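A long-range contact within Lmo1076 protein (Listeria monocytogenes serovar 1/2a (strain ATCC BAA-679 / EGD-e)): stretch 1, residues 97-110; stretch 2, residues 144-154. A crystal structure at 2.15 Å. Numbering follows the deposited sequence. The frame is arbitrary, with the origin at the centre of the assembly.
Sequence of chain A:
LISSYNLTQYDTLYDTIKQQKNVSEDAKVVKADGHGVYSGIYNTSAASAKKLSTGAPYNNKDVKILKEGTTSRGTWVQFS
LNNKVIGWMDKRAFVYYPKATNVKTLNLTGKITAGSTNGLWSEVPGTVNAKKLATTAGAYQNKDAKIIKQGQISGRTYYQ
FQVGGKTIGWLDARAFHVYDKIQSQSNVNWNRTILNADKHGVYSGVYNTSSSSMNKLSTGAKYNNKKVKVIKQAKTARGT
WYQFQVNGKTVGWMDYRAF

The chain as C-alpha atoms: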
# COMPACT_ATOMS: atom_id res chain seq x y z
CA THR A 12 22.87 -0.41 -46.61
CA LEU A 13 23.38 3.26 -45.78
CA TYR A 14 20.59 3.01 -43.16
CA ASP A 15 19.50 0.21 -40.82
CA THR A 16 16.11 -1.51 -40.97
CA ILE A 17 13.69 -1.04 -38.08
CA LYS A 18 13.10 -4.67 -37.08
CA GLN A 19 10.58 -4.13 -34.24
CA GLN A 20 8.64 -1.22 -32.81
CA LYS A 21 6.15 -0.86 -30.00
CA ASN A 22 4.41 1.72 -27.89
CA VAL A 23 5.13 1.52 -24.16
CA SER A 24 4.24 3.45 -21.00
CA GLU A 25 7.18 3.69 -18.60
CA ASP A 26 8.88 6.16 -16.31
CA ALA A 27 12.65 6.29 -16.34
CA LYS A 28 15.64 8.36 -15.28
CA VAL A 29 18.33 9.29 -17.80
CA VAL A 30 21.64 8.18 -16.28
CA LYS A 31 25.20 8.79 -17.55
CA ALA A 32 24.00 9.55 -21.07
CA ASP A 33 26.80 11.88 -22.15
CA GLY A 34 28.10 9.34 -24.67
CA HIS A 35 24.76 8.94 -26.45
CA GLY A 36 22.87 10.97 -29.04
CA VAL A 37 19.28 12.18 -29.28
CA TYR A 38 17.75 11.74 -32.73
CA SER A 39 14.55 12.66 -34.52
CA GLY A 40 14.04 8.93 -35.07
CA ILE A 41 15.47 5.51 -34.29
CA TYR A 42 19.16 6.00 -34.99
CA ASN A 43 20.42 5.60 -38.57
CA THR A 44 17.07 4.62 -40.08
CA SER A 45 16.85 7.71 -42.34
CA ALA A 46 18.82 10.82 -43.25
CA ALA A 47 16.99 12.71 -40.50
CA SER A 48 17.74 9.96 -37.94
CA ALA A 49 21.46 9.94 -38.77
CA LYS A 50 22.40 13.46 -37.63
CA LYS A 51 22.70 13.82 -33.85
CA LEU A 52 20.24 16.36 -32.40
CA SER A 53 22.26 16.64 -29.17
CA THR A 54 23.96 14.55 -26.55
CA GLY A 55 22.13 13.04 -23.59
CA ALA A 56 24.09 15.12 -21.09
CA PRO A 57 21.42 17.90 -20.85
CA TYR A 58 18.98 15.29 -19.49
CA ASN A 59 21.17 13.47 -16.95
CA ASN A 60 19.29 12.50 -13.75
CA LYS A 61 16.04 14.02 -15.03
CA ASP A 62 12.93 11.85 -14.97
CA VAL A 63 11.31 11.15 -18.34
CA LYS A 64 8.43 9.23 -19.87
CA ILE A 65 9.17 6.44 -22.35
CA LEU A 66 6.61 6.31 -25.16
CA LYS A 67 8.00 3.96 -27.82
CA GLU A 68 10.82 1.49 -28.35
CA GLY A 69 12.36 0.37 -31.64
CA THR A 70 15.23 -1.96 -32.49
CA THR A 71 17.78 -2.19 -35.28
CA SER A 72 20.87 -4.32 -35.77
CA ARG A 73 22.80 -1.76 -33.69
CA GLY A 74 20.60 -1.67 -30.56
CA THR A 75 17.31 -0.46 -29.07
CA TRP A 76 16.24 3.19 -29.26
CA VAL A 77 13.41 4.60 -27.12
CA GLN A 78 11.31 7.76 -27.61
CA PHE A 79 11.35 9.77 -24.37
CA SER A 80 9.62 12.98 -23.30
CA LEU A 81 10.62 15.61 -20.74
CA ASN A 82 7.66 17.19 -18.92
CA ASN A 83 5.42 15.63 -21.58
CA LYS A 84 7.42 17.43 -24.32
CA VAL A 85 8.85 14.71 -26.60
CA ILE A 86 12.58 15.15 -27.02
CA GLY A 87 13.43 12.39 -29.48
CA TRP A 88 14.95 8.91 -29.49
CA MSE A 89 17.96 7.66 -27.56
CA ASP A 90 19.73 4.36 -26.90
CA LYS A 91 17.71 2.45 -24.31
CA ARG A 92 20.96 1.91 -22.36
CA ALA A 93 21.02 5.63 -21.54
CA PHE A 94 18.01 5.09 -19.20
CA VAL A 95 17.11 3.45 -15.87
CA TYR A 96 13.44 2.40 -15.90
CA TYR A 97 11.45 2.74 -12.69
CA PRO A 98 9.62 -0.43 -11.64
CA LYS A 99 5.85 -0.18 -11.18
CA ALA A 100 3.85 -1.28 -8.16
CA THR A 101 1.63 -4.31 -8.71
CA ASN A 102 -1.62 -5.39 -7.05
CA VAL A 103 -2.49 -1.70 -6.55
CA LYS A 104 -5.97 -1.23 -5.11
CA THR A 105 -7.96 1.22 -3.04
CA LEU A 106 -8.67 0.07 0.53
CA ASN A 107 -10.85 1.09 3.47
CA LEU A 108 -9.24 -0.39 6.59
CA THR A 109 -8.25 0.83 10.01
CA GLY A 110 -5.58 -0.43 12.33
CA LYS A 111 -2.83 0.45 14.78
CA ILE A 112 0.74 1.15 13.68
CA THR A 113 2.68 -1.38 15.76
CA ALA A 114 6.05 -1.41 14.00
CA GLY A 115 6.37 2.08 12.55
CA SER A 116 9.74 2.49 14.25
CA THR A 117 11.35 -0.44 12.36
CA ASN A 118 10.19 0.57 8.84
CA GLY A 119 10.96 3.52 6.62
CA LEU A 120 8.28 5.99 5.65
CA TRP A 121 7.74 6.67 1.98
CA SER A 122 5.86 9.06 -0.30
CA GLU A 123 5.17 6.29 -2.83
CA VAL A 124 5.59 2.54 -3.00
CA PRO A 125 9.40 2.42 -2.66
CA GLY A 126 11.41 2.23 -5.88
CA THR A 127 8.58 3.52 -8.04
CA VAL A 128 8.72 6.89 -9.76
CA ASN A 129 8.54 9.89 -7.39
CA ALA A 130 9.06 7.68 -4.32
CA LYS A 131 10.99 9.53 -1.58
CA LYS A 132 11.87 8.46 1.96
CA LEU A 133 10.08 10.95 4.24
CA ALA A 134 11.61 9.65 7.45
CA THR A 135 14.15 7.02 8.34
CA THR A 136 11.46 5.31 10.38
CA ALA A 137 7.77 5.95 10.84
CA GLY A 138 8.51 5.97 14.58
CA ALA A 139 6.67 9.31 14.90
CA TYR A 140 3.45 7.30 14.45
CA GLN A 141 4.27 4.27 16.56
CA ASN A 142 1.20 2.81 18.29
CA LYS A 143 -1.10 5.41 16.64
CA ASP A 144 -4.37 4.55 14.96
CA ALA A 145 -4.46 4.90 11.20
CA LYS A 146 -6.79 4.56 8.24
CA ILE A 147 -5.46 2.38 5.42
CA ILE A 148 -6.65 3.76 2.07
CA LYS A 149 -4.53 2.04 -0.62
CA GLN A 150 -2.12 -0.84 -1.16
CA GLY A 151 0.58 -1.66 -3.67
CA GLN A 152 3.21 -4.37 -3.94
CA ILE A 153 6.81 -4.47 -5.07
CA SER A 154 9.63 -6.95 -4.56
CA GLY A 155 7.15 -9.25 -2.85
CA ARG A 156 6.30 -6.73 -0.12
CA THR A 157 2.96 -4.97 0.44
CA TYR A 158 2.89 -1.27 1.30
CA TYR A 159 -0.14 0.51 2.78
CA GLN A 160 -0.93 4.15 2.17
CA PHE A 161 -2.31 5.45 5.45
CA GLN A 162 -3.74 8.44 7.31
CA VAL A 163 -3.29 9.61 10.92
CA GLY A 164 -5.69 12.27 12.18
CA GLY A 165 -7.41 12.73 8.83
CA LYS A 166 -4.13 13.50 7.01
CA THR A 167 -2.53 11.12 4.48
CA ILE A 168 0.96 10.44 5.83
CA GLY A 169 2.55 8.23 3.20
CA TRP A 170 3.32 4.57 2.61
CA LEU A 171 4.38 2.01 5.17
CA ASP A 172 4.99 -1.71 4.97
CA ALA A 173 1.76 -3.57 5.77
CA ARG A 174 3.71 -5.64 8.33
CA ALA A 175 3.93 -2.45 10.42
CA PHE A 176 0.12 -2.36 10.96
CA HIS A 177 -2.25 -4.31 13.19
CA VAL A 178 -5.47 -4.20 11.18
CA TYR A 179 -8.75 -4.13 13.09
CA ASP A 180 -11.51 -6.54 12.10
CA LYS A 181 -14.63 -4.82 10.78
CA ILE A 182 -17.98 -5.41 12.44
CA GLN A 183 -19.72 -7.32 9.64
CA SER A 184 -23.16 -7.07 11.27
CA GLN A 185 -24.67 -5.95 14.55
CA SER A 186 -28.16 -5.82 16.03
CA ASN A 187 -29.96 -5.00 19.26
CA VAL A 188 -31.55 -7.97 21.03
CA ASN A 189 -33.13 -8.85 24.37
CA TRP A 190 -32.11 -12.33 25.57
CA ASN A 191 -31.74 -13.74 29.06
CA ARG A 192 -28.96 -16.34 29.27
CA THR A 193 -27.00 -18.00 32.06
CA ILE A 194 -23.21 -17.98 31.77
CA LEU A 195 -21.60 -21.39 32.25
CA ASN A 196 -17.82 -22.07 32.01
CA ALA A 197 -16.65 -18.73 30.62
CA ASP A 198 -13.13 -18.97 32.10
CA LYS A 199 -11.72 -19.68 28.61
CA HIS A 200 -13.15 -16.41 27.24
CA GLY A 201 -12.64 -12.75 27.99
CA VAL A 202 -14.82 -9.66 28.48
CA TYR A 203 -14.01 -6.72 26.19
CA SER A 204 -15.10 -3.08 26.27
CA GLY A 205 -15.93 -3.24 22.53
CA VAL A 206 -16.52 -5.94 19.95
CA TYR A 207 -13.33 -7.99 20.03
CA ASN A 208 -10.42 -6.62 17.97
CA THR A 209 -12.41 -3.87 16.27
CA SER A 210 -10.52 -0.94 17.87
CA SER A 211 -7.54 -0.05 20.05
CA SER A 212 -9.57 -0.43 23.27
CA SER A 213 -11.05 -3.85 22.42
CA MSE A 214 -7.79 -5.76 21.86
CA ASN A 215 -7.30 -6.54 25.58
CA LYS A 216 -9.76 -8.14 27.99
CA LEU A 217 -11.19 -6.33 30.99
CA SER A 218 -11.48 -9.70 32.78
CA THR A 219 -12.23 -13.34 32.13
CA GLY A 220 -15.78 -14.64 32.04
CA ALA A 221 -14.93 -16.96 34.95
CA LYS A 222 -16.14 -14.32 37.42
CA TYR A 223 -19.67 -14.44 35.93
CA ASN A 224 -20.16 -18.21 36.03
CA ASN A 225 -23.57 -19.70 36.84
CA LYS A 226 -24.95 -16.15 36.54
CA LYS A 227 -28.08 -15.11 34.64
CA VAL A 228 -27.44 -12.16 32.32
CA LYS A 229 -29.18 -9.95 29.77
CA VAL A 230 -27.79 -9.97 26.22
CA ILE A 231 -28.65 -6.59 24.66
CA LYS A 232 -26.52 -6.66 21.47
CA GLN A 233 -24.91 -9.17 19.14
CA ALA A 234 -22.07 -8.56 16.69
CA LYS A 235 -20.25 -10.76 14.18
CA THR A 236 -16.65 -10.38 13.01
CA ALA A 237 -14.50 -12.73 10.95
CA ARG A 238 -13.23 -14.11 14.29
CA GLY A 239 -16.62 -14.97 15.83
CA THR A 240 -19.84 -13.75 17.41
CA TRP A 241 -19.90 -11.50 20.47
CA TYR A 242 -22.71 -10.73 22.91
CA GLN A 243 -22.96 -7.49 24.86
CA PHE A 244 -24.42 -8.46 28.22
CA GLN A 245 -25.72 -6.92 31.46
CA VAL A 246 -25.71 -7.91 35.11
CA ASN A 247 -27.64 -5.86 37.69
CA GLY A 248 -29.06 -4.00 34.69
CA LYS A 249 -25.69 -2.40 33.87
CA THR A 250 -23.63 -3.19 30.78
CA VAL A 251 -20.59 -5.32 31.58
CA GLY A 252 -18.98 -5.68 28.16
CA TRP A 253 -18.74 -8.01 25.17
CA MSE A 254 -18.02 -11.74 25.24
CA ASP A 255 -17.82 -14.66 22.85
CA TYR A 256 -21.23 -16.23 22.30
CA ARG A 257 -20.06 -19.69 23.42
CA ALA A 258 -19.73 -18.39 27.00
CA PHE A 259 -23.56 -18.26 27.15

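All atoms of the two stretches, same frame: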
# COMPACT_ATOMS: atom_id res chain seq x y z
N TYR A 97 12.03 2.97 -14.01
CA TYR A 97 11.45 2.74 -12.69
C TYR A 97 10.52 1.53 -12.74
O TYR A 97 9.72 1.38 -13.67
CB TYR A 97 10.66 3.95 -12.23
CG TYR A 97 11.50 5.15 -11.86
CD1 TYR A 97 12.21 5.19 -10.67
CD2 TYR A 97 11.55 6.27 -12.68
CE1 TYR A 97 12.97 6.30 -10.32
CE2 TYR A 97 12.30 7.37 -12.34
CZ TYR A 97 13.00 7.39 -11.17
OH TYR A 97 13.75 8.50 -10.86
N PRO A 98 10.60 0.64 -11.75
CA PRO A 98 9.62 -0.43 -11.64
C PRO A 98 8.27 0.14 -11.24
O PRO A 98 8.20 1.21 -10.63
CB PRO A 98 10.19 -1.31 -10.53
CG PRO A 98 10.87 -0.31 -9.65
CD PRO A 98 11.52 0.66 -10.61
N LYS A 99 7.21 -0.58 -11.57
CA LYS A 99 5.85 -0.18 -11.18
C LYS A 99 5.34 -1.07 -10.06
O LYS A 99 5.68 -2.26 -9.99
CB LYS A 99 4.90 -0.25 -12.38
CG LYS A 99 5.25 0.68 -13.55
CD LYS A 99 4.34 0.39 -14.76
CE LYS A 99 4.56 1.38 -15.90
NZ LYS A 99 3.70 1.07 -17.07
N ALA A 100 4.51 -0.50 -9.19
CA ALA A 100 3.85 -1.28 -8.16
C ALA A 100 2.82 -2.19 -8.81
O ALA A 100 2.15 -1.80 -9.77
CB ALA A 100 3.16 -0.37 -7.15
N THR A 101 2.69 -3.40 -8.28
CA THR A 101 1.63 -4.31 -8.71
C THR A 101 0.57 -4.44 -7.62
O THR A 101 0.74 -3.98 -6.48
CB THR A 101 2.20 -5.68 -9.07
OG1 THR A 101 2.83 -6.26 -7.92
CG2 THR A 101 3.21 -5.55 -10.19
N ASN A 102 -0.54 -5.08 -7.98
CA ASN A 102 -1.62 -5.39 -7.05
C ASN A 102 -2.15 -4.12 -6.38
O ASN A 102 -2.57 -4.15 -5.22
CB ASN A 102 -1.16 -6.42 -6.01
CG ASN A 102 -2.27 -7.36 -5.57
OD1 ASN A 102 -3.22 -7.61 -6.31
ND2 ASN A 102 -2.15 -7.89 -4.35
N VAL A 103 -2.14 -3.01 -7.10
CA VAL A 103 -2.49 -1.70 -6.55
C VAL A 103 -4.01 -1.59 -6.46
O VAL A 103 -4.70 -1.63 -7.48
CB VAL A 103 -1.92 -0.56 -7.41
CG1 VAL A 103 -2.23 0.79 -6.77
CG2 VAL A 103 -0.43 -0.74 -7.61
N LYS A 104 -4.53 -1.43 -5.25
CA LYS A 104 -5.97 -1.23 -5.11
C LYS A 104 -6.29 -0.30 -3.95
O LYS A 104 -5.54 -0.21 -2.97
CB LYS A 104 -6.72 -2.56 -4.95
CG LYS A 104 -6.37 -3.42 -3.76
CD LYS A 104 -7.16 -4.72 -3.83
CE LYS A 104 -7.03 -5.59 -2.59
NZ LYS A 104 -8.23 -6.47 -2.41
N THR A 105 -7.41 0.41 -4.10
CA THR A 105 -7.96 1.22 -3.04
C THR A 105 -8.45 0.33 -1.90
O THR A 105 -8.94 -0.78 -2.13
CB THR A 105 -9.10 2.07 -3.59
OG1 THR A 105 -8.58 2.97 -4.58
CG2 THR A 105 -9.78 2.89 -2.48
N LEU A 106 -8.30 0.81 -0.67
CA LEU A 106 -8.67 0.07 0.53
C LEU A 106 -9.47 0.98 1.45
O LEU A 106 -9.44 2.21 1.33
CB LEU A 106 -7.44 -0.44 1.29
CG LEU A 106 -6.58 -1.48 0.58
CD1 LEU A 106 -5.36 -1.81 1.43
CD2 LEU A 106 -7.42 -2.71 0.32
N ASN A 107 -10.15 0.35 2.42
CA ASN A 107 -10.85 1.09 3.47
C ASN A 107 -10.71 0.32 4.79
O ASN A 107 -11.66 -0.28 5.30
CB ASN A 107 -12.32 1.33 3.12
CG ASN A 107 -13.07 2.05 4.23
OD1 ASN A 107 -12.51 2.92 4.90
ND2 ASN A 107 -14.33 1.67 4.45
N LEU A 108 -9.52 0.34 5.37
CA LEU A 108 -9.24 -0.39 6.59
C LEU A 108 -8.83 0.58 7.67
O LEU A 108 -8.45 1.72 7.39
CB LEU A 108 -8.12 -1.42 6.37
CG LEU A 108 -8.30 -2.28 5.12
CD1 LEU A 108 -7.09 -3.19 4.90
CD2 LEU A 108 -9.58 -3.07 5.27
N THR A 109 -8.89 0.12 8.91
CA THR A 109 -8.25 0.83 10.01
C THR A 109 -7.42 -0.14 10.82
O THR A 109 -7.68 -1.35 10.85
CB THR A 109 -9.27 1.54 10.91
OG1 THR A 109 -9.87 0.60 11.82
CG2 THR A 109 -10.35 2.20 10.08
N GLY A 110 -6.42 0.40 11.50
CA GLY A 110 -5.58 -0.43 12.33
C GLY A 110 -4.68 0.44 13.18
O GLY A 110 -4.79 1.67 13.18
N ASP A 144 -3.36 5.07 15.86
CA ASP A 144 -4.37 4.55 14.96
C ASP A 144 -4.23 5.19 13.58
O ASP A 144 -3.79 6.33 13.44
CB ASP A 144 -5.78 4.82 15.50
CG ASP A 144 -6.23 3.74 16.45
OD1 ASP A 144 -5.42 2.83 16.74
OD2 ASP A 144 -7.38 3.83 16.92
N ALA A 145 -4.63 4.44 12.56
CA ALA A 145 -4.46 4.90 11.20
C ALA A 145 -5.55 4.31 10.33
O ALA A 145 -6.09 3.23 10.61
CB ALA A 145 -3.07 4.52 10.67
N LYS A 146 -5.87 5.03 9.26
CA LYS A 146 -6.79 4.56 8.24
C LYS A 146 -5.97 4.15 7.02
O LYS A 146 -5.17 4.94 6.51
CB LYS A 146 -7.82 5.63 7.89
CG LYS A 146 -8.90 5.12 6.97
CD LYS A 146 -9.88 6.22 6.57
CE LYS A 146 -10.90 5.69 5.58
NZ LYS A 146 -11.67 6.78 4.93
N ILE A 147 -6.17 2.92 6.56
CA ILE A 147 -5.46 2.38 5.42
C ILE A 147 -6.33 2.57 4.18
O ILE A 147 -7.45 2.05 4.12
CB ILE A 147 -5.13 0.90 5.65
CG1 ILE A 147 -4.04 0.77 6.73
CG2 ILE A 147 -4.76 0.23 4.34
CD1 ILE A 147 -4.23 -0.43 7.67
N ILE A 148 -5.83 3.33 3.21
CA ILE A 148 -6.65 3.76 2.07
C ILE A 148 -6.19 3.17 0.73
O ILE A 148 -6.94 3.27 -0.26
CB ILE A 148 -6.70 5.29 1.98
CG1 ILE A 148 -5.32 5.82 1.57
CG2 ILE A 148 -7.13 5.88 3.31
CD1 ILE A 148 -5.19 7.32 1.67
N LYS A 149 -5.01 2.56 0.66
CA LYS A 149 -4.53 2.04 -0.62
C LYS A 149 -3.42 1.05 -0.34
O LYS A 149 -2.71 1.17 0.66
CB LYS A 149 -4.03 3.18 -1.51
CG LYS A 149 -4.12 2.92 -2.98
CD LYS A 149 -3.36 4.03 -3.71
CE LYS A 149 -3.76 4.11 -5.17
NZ LYS A 149 -3.27 5.39 -5.77
N GLN A 150 -3.26 0.07 -1.24
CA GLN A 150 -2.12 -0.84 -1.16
C GLN A 150 -1.44 -0.92 -2.52
O GLN A 150 -2.01 -0.59 -3.55
CB GLN A 150 -2.52 -2.24 -0.71
CG GLN A 150 -3.39 -3.01 -1.67
CD GLN A 150 -3.48 -4.47 -1.30
OE1 GLN A 150 -3.72 -4.79 -0.15
NE2 GLN A 150 -3.27 -5.36 -2.27
N GLY A 151 -0.19 -1.38 -2.48
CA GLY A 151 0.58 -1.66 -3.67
C GLY A 151 1.72 -2.58 -3.30
O GLY A 151 2.20 -2.53 -2.16
N GLN A 152 2.16 -3.41 -4.23
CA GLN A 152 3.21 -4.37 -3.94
C GLN A 152 4.41 -4.13 -4.83
O GLN A 152 4.28 -3.60 -5.93
CB GLN A 152 2.74 -5.81 -4.12
CG GLN A 152 1.63 -6.18 -3.15
CD GLN A 152 1.12 -7.59 -3.37
OE1 GLN A 152 1.47 -8.25 -4.36
NE2 GLN A 152 0.29 -8.07 -2.43
N ILE A 153 5.57 -4.51 -4.31
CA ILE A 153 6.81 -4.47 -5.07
C ILE A 153 7.83 -5.31 -4.33
O ILE A 153 7.92 -5.29 -3.09
CB ILE A 153 7.30 -3.02 -5.28
CG1 ILE A 153 8.42 -3.01 -6.31
CG2 ILE A 153 7.82 -2.42 -4.00
CD1 ILE A 153 8.71 -1.63 -6.83
N SER A 154 8.58 -6.09 -5.10
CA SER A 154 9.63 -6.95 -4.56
C SER A 154 9.06 -7.95 -3.56
O SER A 154 9.76 -8.41 -2.65
CB SER A 154 10.76 -6.14 -3.94
OG SER A 154 11.43 -5.43 -4.96

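The two stretches pair as antiparallel strands, their N-to-C directions 160° apart, and together they bury about 1000 Å². Nine of the ten hydrogen bonds between the stretches run from backbone to backbone, but three residues of the second stretch, Gln150, Ile147 and Gln152, together with Leu106 of the first, cover the most surface and show how side chains add to it.

Gln150 contributes most, and it works through both its backbone and its side chain. Gln150 N donates to Lys104 O at 2.9 Å, and Lys104 N returns a longer bond to Gln150 O at 3.2 Å. Gln150 O also receives a CA-H...O contact from Val103 CA, 3.2 Å away. The side chain leaves the strand on the face it shares with Lys104, and Gln150 CG lies 3.7 Å from Lys104 CG, so the aliphatic parts of two polar residues pack together. CB points to that shared face, but the amide end comes nearer to the first stretch, with chi1 at p, chi2 at t and chi3 at 47°, and Gln150 NE2 donates to Asn102 O at 3.3 Å in an almost straight bond. Asn102 sits at the corner of its chain, with positive phi, and a one-residue register shift, a beta bulge, lies between Thr101 and Lys104. Glutamine suits this place: its methylene groups pack in a buried position, while its amide reaches a backbone oxygen at the corner.

Ile147 is the apolar counterpart. Its backbone forms a reciprocal pair with Leu108, Ile147 N to Leu108 O at 2.7 Å and Leu108 N to Ile147 O at 3.0 Å. Its branched side chain packs against the neighbouring strand: Ile147 CG2 is 3.6 Å from Leu106 CD1, and Ile147 CB is 3.9 Å from Leu108 CB. Leu106 CD1 also touches Gln150 CB at 3.6 Å, so this leucine bridges the two residues. Leu106 lies in a second bulge, between Thr105 and Leu108, where Leu106 N donates to Ile148 O at 2.8 Å. Beyond it, Gly110 extends the ladder, Gly110 N bonding to Ala145 O at 3.0 Å and Gly110 O accepting from Ala145 N at 2.8 Å. On this glycine an ideal CB would lie about 4.0 Å from Ile147 CD1, a normal packing distance, so this contact alone does not require glycine.

Gln152 secures the other end. Gln152 N donates to Thr101 O at 2.7 Å and Thr101 N to Gln152 O at 2.8 Å, a tight mutual pair, while Gln152 CB lies 3.8 Å from Thr101 OG1. Just beyond, Ile153 CD1 meets Pro98 CG at 3.8 Å, a small apolar contact between the proline ring and the end of the isoleucine.

On the opposite face, Thr105, Thr109 and Lys146 are exposed and Lys149 partly so, which suits polar side chains. The lysines' extended chains lend methylene groups to the contact; Lys146 CE, for example, passes 3.3 Å from Asn107 OD1.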